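O-phospho-L-seryl-tRNA:Cys-tRNA synthase (Methanocaldococcus jannaschii DSM 2661, PDB 5X6B) converts O-phosphoseryl-tRNA into cysteinyl-tRNA with the help of pyridoxal phosphate, a tRNA-dependent route to cysteine in methanogens. Local coordinates at residues F127-A132 against V194-L199; T149-A154 against L159-V164; G264-S269 against D274-T279. All blocks are in the same frame, centred on the assembly; numbering follows the deposited sequence.

Interaction 1 (F127-A132 against V194-L199)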
loop_
_atom_site.group_PDB
_atom_site.type_symbol
_atom_site.label_atom_id
_atom_site.label_comp_id
_atom_site.label_asym_id
_atom_site.label_seq_id
_atom_site.Cartn_x
_atom_site.Cartn_y
_atom_site.Cartn_z
ATOM N N PHE B 127 7.114 -14.652 14.249
ATOM C CA PHE B 127 7.164 -14.219 15.635
ATOM C C PHE B 127 5.840 -14.467 16.340
ATOM O O PHE B 127 5.819 -14.870 17.500
ATOM C CB PHE B 127 7.531 -12.742 15.737
ATOM C CG PHE B 127 7.498 -12.220 17.142
ATOM C CD1 PHE B 127 8.414 -12.672 18.081
ATOM C CD2 PHE B 127 6.549 -11.290 17.529
ATOM C CE1 PHE B 127 8.386 -12.203 19.381
ATOM C CE2 PHE B 127 6.515 -10.815 18.822
ATOM C CZ PHE B 127 7.436 -11.274 19.753
ATOM N N ILE B 128 4.741 -14.241 15.627
ATOM C CA ILE B 128 3.412 -14.436 16.190
ATOM C C ILE B 128 3.183 -15.877 16.629
ATOM O O ILE B 128 2.758 -16.117 17.759
ATOM C CB ILE B 128 2.312 -14.029 15.193
ATOM C CG1 ILE B 128 2.181 -12.507 15.157
ATOM C CG2 ILE B 128 0.977 -14.635 15.588
ATOM C CD1 ILE B 128 1.312 -12.004 14.047
ATOM N N VAL B 129 3.473 -16.834 15.753
ATOM C CA VAL B 129 3.252 -18.235 16.105
ATOM C C VAL B 129 4.282 -18.703 17.139
ATOM O O VAL B 129 3.973 -19.530 17.991
ATOM C CB VAL B 129 3.289 -19.167 14.865
ATOM C CG1 VAL B 129 2.187 -18.792 13.891
ATOM C CG2 VAL B 129 4.644 -19.131 14.183
ATOM N N MET B 130 5.493 -18.158 17.075
ATOM C CA MET B 130 6.522 -18.483 18.052
ATOM C C MET B 130 6.141 -17.955 19.427
ATOM O O MET B 130 6.579 -18.478 20.451
ATOM C CB MET B 130 7.873 -17.900 17.636
ATOM C CG MET B 130 8.587 -18.660 16.543
ATOM S SD MET B 130 10.198 -17.919 16.215
ATOM C CE MET B 130 10.754 -18.910 14.827
ATOM N N HIS B 131 5.319 -16.911 19.439
ATOM C CA HIS B 131 4.973 -16.223 20.673
ATOM C C HIS B 131 3.679 -16.759 21.275
ATOM O O HIS B 131 3.488 -16.715 22.490
ATOM C CB HIS B 131 4.856 -14.720 20.413
ATOM C CG HIS B 131 4.668 -13.901 21.651
ATOM N ND1 HIS B 131 3.423 -13.576 22.144
ATOM C CD2 HIS B 131 5.567 -13.337 22.490
ATOM C CE1 HIS B 131 3.563 -12.851 23.240
ATOM N NE2 HIS B 131 4.855 -12.692 23.472
ATOM N N ALA B 132 2.799 -17.276 20.423
ATOM C CA ALA B 132 1.468 -17.686 20.857
ATOM C C ALA B 132 1.275 -19.202 20.896
ATOM O O ALA B 132 0.273 -19.689 21.422
ATOM C CB ALA B 132 0.419 -17.061 19.958
ATOM N N VAL B 194 10.416 -29.471 22.015
ATOM C CA VAL B 194 10.344 -28.860 20.694
ATOM C C VAL B 194 8.949 -28.303 20.464
ATOM O O VAL B 194 7.984 -29.057 20.321
ATOM C CB VAL B 194 10.688 -29.859 19.579
ATOM C CG1 VAL B 194 10.451 -29.231 18.213
ATOM C CG2 VAL B 194 12.130 -30.324 19.714
ATOM N N GLY B 195 8.848 -26.978 20.437
ATOM C CA GLY B 195 7.565 -26.318 20.299
ATOM C C GLY B 195 7.139 -26.124 18.858
ATOM O O GLY B 195 5.945 -26.069 18.558
ATOM N N LEU B 196 8.112 -26.031 17.959
ATOM C CA LEU B 196 7.809 -25.720 16.571
ATOM C C LEU B 196 8.807 -26.299 15.569
ATOM O O LEU B 196 10.026 -26.208 15.750
ATOM C CB LEU B 196 7.735 -24.200 16.393
ATOM C CG LEU B 196 7.294 -23.688 15.019
ATOM C CD1 LEU B 196 5.877 -24.141 14.717
ATOM C CD2 LEU B 196 7.404 -22.174 14.957
ATOM N N ILE B 197 8.271 -26.888 14.504
ATOM C CA ILE B 197 9.080 -27.295 13.361
ATOM C C ILE B 197 8.925 -26.292 12.214
ATOM O O ILE B 197 7.807 -25.973 11.798
ATOM C CB ILE B 197 8.699 -28.699 12.875
ATOM C CG1 ILE B 197 8.875 -29.706 14.007
ATOM C CG2 ILE B 197 9.549 -29.100 11.680
ATOM C CD1 ILE B 197 8.372 -31.076 13.669
ATOM N N LEU B 198 10.053 -25.797 11.712
ATOM C CA LEU B 198 10.050 -24.746 10.698
ATOM C C LEU B 198 10.827 -25.157 9.447
ATOM O O LEU B 198 11.965 -25.616 9.536
ATOM C CB LEU B 198 10.635 -23.454 11.285
ATOM C CG LEU B 198 10.588 -22.158 10.469
ATOM C CD1 LEU B 198 10.411 -20.970 11.401
ATOM C CD2 LEU B 198 11.847 -21.978 9.631
ATOM N N LEU B 199 10.211 -24.986 8.283
ATOM C CA LEU B 199 10.888 -25.271 7.022
ATOM C C LEU B 199 10.860 -24.069 6.081
ATOM O O LEU B 199 9.792 -23.605 5.677
ATOM C CB LEU B 199 10.259 -26.484 6.328
ATOM C CG LEU B 199 10.809 -26.800 4.931
ATOM C CD1 LEU B 199 12.301 -27.115 4.983
ATOM C CD2 LEU B 199 10.033 -27.938 4.285
#
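V129 and M130 meet L196 and L198 in a purely apolar helix-on-sheet contact, where the last turns of helix 122-132 lie over strand 194-200, an interior strand of the seven-stranded mixed sheet. That sheet, with its one antiparallel strand next to an edge, is characteristic of the large domain of fold-type I pyridoxal phosphate enzymes. The two short segments run nearly antiparallel, at 159°, with their axes 9.1 Å apart at closest approach.

L196 is the shared partner. Its CG stands anti to the backbone N (chi1 -174°), which carries CD2 up toward the helix; there it meets CG of M130 at 4.0 Å and, a little farther off, CG2 of V129 at 4.2 Å. Both helix side chains cross L196 at about a right angle. M130 then runs on with its chain fully extended past CG, so that its methyl CE arrives beside CD1 of L198, 4.0 Å away. One long thioether side chain thus spans L196 and L198, two residues apart on the strand and both pointing toward the helix, while V129 touches L196 with a single methyl.

Beyond the pair, L227 of the neighbouring strand 226-229 packs on both V129 and L198. The opposite sheet face of this strand, carrying I197 and L199, is covered by helices 179-188 and 212-221.

With only methyl and methylene groups meeting, and all four residues buried, the helix is held on the strand by shape and exclusion of water; the backbone of G195 to L198 bonds to neighbouring strands, L196 and L198 with V141, and Y180 OH bonds L198 O.

Interaction 2 (T149-A154 against L159-V164)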
loop_
_atom_site.group_PDB
_atom_site.type_symbol
_atom_site.label_atom_id
_atom_site.label_comp_id
_atom_site.label_asym_id
_atom_site.label_seq_id
_atom_site.Cartn_x
_atom_site.Cartn_y
_atom_site.Cartn_z
ATOM N N THR B 149 15.677 -13.946 9.783
ATOM C CA THR B 149 14.515 -13.526 10.553
ATOM C C THR B 149 13.882 -14.684 11.316
ATOM O O THR B 149 13.142 -14.468 12.270
ATOM C CB THR B 149 13.447 -12.878 9.655
ATOM O OG1 THR B 149 12.999 -13.824 8.676
ATOM C CG2 THR B 149 14.024 -11.661 8.962
ATOM N N SER B 150 14.157 -15.913 10.894
ATOM C CA SER B 150 13.673 -17.067 11.643
ATOM C C SER B 150 14.445 -17.181 12.955
ATOM O O SER B 150 13.883 -17.520 13.999
ATOM C CB SER B 150 13.808 -18.348 10.822
ATOM O OG SER B 150 12.923 -18.338 9.721
ATOM N N TYR B 151 15.738 -16.880 12.890
ATOM C CA TYR B 151 16.589 -16.869 14.070
ATOM C C TYR B 151 16.252 -15.703 14.995
ATOM O O TYR B 151 16.108 -15.879 16.206
ATOM C CB TYR B 151 18.061 -16.801 13.662
ATOM C CG TYR B 151 18.508 -17.990 12.848
ATOM C CD1 TYR B 151 18.937 -19.158 13.470
ATOM C CD2 TYR B 151 18.496 -17.952 11.457
ATOM C CE1 TYR B 151 19.345 -20.253 12.731
ATOM C CE2 TYR B 151 18.902 -19.044 10.709
ATOM C CZ TYR B 151 19.325 -20.191 11.352
ATOM O OH TYR B 151 19.730 -21.281 10.614
ATOM N N VAL B 152 16.126 -14.511 14.415
ATOM C CA VAL B 152 15.881 -13.303 15.191
ATOM C C VAL B 152 14.503 -13.341 15.854
ATOM O O VAL B 152 14.346 -12.901 16.991
ATOM C CB VAL B 152 16.013 -12.041 14.317
ATOM C CG1 VAL B 152 15.775 -10.780 15.140
ATOM C CG2 VAL B 152 17.389 -11.995 13.674
ATOM N N ALA B 153 13.512 -13.884 15.155
ATOM C CA ALA B 153 12.169 -13.980 15.717
ATOM C C ALA B 153 12.138 -14.978 16.867
ATOM O O ALA B 153 11.397 -14.795 17.833
ATOM C CB ALA B 153 11.157 -14.369 14.647
ATOM N N ALA B 154 12.941 -16.033 16.760
ATOM C CA ALA B 154 13.023 -17.036 17.819
ATOM C C ALA B 154 13.649 -16.447 19.075
ATOM O O ALA B 154 13.149 -16.645 20.184
ATOM C CB ALA B 154 13.804 -18.243 17.349
ATOM N N LEU B 159 13.061 -18.289 22.414
ATOM C CA LEU B 159 13.066 -19.706 22.092
ATOM C C LEU B 159 14.466 -20.145 21.702
ATOM O O LEU B 159 15.290 -19.327 21.287
ATOM C CB LEU B 159 12.087 -20.010 20.959
ATOM C CG LEU B 159 10.615 -19.738 21.262
ATOM C CD1 LEU B 159 9.749 -20.102 20.067
ATOM C CD2 LEU B 159 10.177 -20.503 22.499
ATOM N N ASN B 160 14.728 -21.438 21.844
ATOM C CA ASN B 160 15.998 -22.011 21.425
ATOM C C ASN B 160 15.892 -22.566 20.009
ATOM O O ASN B 160 14.793 -22.859 19.529
ATOM C CB ASN B 160 16.440 -23.099 22.401
ATOM C CG ASN B 160 16.752 -22.550 23.777
ATOM O OD1 ASN B 160 17.855 -22.065 24.027
ATOM N ND2 ASN B 160 15.778 -22.617 24.679
ATOM N N VAL B 161 17.030 -22.703 19.337
ATOM C CA VAL B 161 17.027 -23.091 17.929
ATOM C C VAL B 161 18.035 -24.190 17.614
ATOM O O VAL B 161 19.206 -24.104 17.991
ATOM C CB VAL B 161 17.318 -21.873 17.015
ATOM C CG1 VAL B 161 17.534 -22.316 15.580
ATOM C CG2 VAL B 161 16.187 -20.863 17.094
ATOM N N ALA B 162 17.569 -25.220 16.915
ATOM C CA ALA B 162 18.446 -26.266 16.403
ATOM C C ALA B 162 18.310 -26.371 14.881
ATOM O O ALA B 162 17.204 -26.281 14.339
ATOM C CB ALA B 162 18.132 -27.595 17.062
ATOM N N GLU B 163 19.435 -26.569 14.201
ATOM C CA GLU B 163 19.466 -26.584 12.742
ATOM C C GLU B 163 19.491 -27.992 12.149
ATOM O O GLU B 163 20.305 -28.828 12.540
ATOM C CB GLU B 163 20.677 -25.796 12.234
ATOM C CG GLU B 163 20.634 -24.310 12.565
ATOM C CD GLU B 163 21.935 -23.598 12.250
ATOM O OE1 GLU B 163 22.969 -24.281 12.097
ATOM O OE2 GLU B 163 21.923 -22.353 12.151
ATOM N N VAL B 164 18.591 -28.242 11.201
ATOM C CA VAL B 164 18.629 -29.461 10.401
ATOM C C VAL B 164 19.600 -29.259 9.244
ATOM O O VAL B 164 19.482 -28.298 8.490
ATOM C CB VAL B 164 17.242 -29.839 9.859
ATOM C CG1 VAL B 164 17.355 -30.983 8.870
ATOM C CG2 VAL B 164 16.307 -30.199 11.000
#
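Y151 lies across V161 and E163 at about a right angle to each, reaching from helix 148-156 to the strand 160-166. Its CG sits beside the backbone N, anti to the carbonyl carbon (chi1 -62°), and this sends the ring out over the strand. CE1 comes within 4.0 Å of CG1 of V161, while the phenol OH gives a weak hydrogen bond to OE2 of E163 at 2.9 Å. Ring and carboxylate planes stand 78° apart, nearly perpendicular. E163 reaches that oxygen with an extended chain that rises from the strand.

Three residues on, A154 sets its CB against CG2 of V161, 3.6 Å away, so the two methyls of V161 are divided between tyrosine and alanine. The backbone closes the turn, N of L159 donating to O of A154 over 2.8 Å with an N-H...O angle of 162°, the donor tilted out of the carbonyl plane. CB of L159 lies 3.6 Å from the same O of A154, and the L159 side chain also packs on M130.

This is the return half of a beta-alpha-beta crossover, from strand 139-143 through the helix to strand 160-166, at one edge of the sheet within this chain. K282 of the second subunit makes a cation-pi contact with the Y151 ring and packs on E163.

A leucine in place of Y151 would probably leave the E163 carboxylate without its phenol partner and K282 of the second subunit without its ring. The chemistry is mixed: A154-V161 methyl packing and the L159 N to A154 O bond at one end, and at the other the weak Y151-E163 bond, which probably gains from the nearby lysine at the subunit interface.

Interaction 3 (G264-S269 against D274-T279)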
loop_
_atom_site.group_PDB
_atom_site.type_symbol
_atom_site.label_atom_id
_atom_site.label_comp_id
_atom_site.label_asym_id
_atom_site.label_seq_id
_atom_site.Cartn_x
_atom_site.Cartn_y
_atom_site.Cartn_z
ATOM N N GLY B 264 2.114 -9.026 4.592
ATOM C CA GLY B 264 2.312 -10.459 4.540
ATOM C C GLY B 264 1.060 -11.175 4.995
ATOM O O GLY B 264 0.059 -10.542 5.329
ATOM N N ILE B 265 1.110 -12.501 5.002
ATOM C CA ILE B 265 -0.043 -13.300 5.393
ATOM C C ILE B 265 0.385 -14.400 6.348
ATOM O O ILE B 265 1.441 -15.007 6.172
ATOM C CB ILE B 265 -0.745 -13.922 4.165
ATOM C CG1 ILE B 265 -1.352 -12.830 3.290
ATOM C CG2 ILE B 265 -1.843 -14.888 4.590
ATOM C CD1 ILE B 265 -2.441 -12.047 3.982
ATOM N N LEU B 266 -0.421 -14.629 7.380
ATOM C CA LEU B 266 -0.258 -15.798 8.229
ATOM C C LEU B 266 -1.487 -16.672 8.068
ATOM O O LEU B 266 -2.594 -16.268 8.418
ATOM C CB LEU B 266 -0.059 -15.405 9.693
ATOM C CG LEU B 266 -0.012 -16.544 10.720
ATOM C CD1 LEU B 266 1.089 -17.542 10.386
ATOM C CD2 LEU B 266 0.179 -15.999 12.129
ATOM N N ALA B 267 -1.296 -17.860 7.506
ATOM C CA ALA B 267 -2.390 -18.807 7.360
ATOM C C ALA B 267 -2.220 -19.919 8.381
ATOM O O ALA B 267 -1.096 -20.292 8.713
ATOM C CB ALA B 267 -2.437 -19.368 5.951
ATOM N N PHE B 268 -3.333 -20.443 8.883
ATOM C CA PHE B 268 -3.274 -21.436 9.950
ATOM C C PHE B 268 -4.546 -22.275 10.049
ATOM O O PHE B 268 -5.619 -21.859 9.611
ATOM C CB PHE B 268 -2.991 -20.752 11.293
ATOM C CG PHE B 268 -3.964 -19.651 11.639
ATOM C CD1 PHE B 268 -5.118 -19.926 12.357
ATOM C CD2 PHE B 268 -3.716 -18.341 11.257
ATOM C CE1 PHE B 268 -6.008 -18.919 12.681
ATOM C CE2 PHE B 268 -4.606 -17.329 11.576
ATOM C CZ PHE B 268 -5.753 -17.620 12.289
ATOM N N SER B 269 -4.408 -23.459 10.638
ATOM C CA SER B 269 -5.525 -24.380 10.807
ATOM C C SER B 269 -6.436 -23.952 11.952
ATOM O O SER B 269 -5.991 -23.283 12.889
ATOM C CB SER B 269 -5.010 -25.796 11.063
ATOM O OG SER B 269 -4.266 -25.852 12.270
ATOM N N ASP B 274 -7.544 -20.506 18.184
ATOM C CA ASP B 274 -7.795 -19.925 19.504
ATOM C C ASP B 274 -6.587 -19.204 20.098
ATOM O O ASP B 274 -6.742 -18.253 20.864
ATOM C CB ASP B 274 -8.258 -21.012 20.476
ATOM C CG ASP B 274 -9.638 -21.547 20.142
ATOM O OD1 ASP B 274 -10.373 -20.877 19.385
ATOM O OD2 ASP B 274 -9.988 -22.635 20.648
ATOM N N LYS B 275 -5.389 -19.657 19.756
ATOM C CA LYS B 275 -4.183 -19.052 20.305
ATOM C C LYS B 275 -3.682 -17.905 19.434
ATOM O O LYS B 275 -3.192 -16.898 19.943
ATOM C CB LYS B 275 -3.092 -20.109 20.476
ATOM C CG LYS B 275 -3.639 -21.493 20.769
ATOM C CD LYS B 275 -2.728 -22.263 21.713
ATOM C CE LYS B 275 -3.359 -23.585 22.124
ATOM N NZ LYS B 275 -2.365 -24.692 22.145
ATOM N N ILE B 276 -3.808 -18.058 18.122
ATOM C CA ILE B 276 -3.406 -17.002 17.207
ATOM C C ILE B 276 -4.365 -15.828 17.338
ATOM O O ILE B 276 -3.942 -14.689 17.536
ATOM C CB ILE B 276 -3.377 -17.489 15.744
ATOM C CG1 ILE B 276 -2.382 -18.642 15.578
ATOM C CG2 ILE B 276 -3.018 -16.345 14.814
ATOM C CD1 ILE B 276 -0.949 -18.265 15.890
ATOM N N THR B 277 -5.658 -16.122 17.254
ATOM C CA THR B 277 -6.688 -15.094 17.296
ATOM C C THR B 277 -7.174 -14.817 18.719
ATOM O O THR B 277 -8.298 -14.346 18.917
ATOM C CB THR B 277 -7.902 -15.482 16.421
ATOM O OG1 THR B 277 -8.538 -16.646 16.963
ATOM C CG2 THR B 277 -7.463 -15.758 14.981
ATOM N N LYS B 278 -6.332 -15.110 19.706
ATOM C CA LYS B 278 -6.691 -14.860 21.097
ATOM C C LYS B 278 -6.911 -13.369 21.313
ATOM O O LYS B 278 -6.109 -12.538 20.883
ATOM C CB LYS B 278 -5.621 -15.381 22.056
ATOM C CG LYS B 278 -5.718 -14.780 23.449
ATOM C CD LYS B 278 -4.858 -15.529 24.447
ATOM C CE LYS B 278 -4.975 -14.917 25.833
ATOM N NZ LYS B 278 -3.873 -15.368 26.728
ATOM N N THR B 279 -8.008 -13.036 21.979
ATOM C CA THR B 279 -8.417 -11.649 22.119
ATOM C C THR B 279 -7.937 -11.029 23.430
ATOM O O THR B 279 -7.632 -11.736 24.392
ATOM C CB THR B 279 -9.944 -11.530 22.021
ATOM O OG1 THR B 279 -10.555 -12.322 23.048
ATOM C CG2 THR B 279 -10.413 -12.040 20.674
#
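F268 and I276 are where the two backbones come nearest, their CA atoms 8.5 Å apart. Strand 264-268 runs extended up to F268; the chain then turns back through a short loop into helix 273-276, and T277 is the first residue to drop out of helical geometry. L266 and F268, two apart on the strand, both point toward this helix.

The phenyl of F268 is swung between its own backbone N and carbonyl carbon (chi1 55°), which lays one face under I276. CG2 of I276 sits over that face in a CH-pi contact, 4.1 Å from the ring centroid and 25° off the normal, displaced toward the CE2 and CZ rim. The same methyl also reaches CD2 of L266, at 4.2 Å. T277 adds its CG2, 3.7 Å from CZ of F268 and oblique to the ring, while its OG1 is hydrogen-bonded to S273 O, back along the helix. T277 divides its branches, hydroxyl to the helix backbone and methyl to the phenyl.

V129 and I128 of helix 122-132 pack on both L266 and I276. Between these two segments the contact is apolar, methyl on ring and methyl on methyl, with the CH-pi contact as its most directed part.

How the interactions relate
Following the chain, helix 122-132 comes first and takes part in interaction 1, which reaches across 61 intervening residues to strand 194-200. Interaction 2 falls wholly within that span: a short closure over four residues, joining helix 148-156 to the edge strand 160-166. Interaction 3 follows in series, another four-residue closure, from strand 264-268 into the helix after it. None of the loops cross. Helix 122-132 is the common element: M130 SD packs 3.4 Å from A154 CA of interaction 2, and A132 O lies 3.5 Å from K275 CB of interaction 3. Interactions 2 and 3 do not touch, yet all three bear on one mixed sheet.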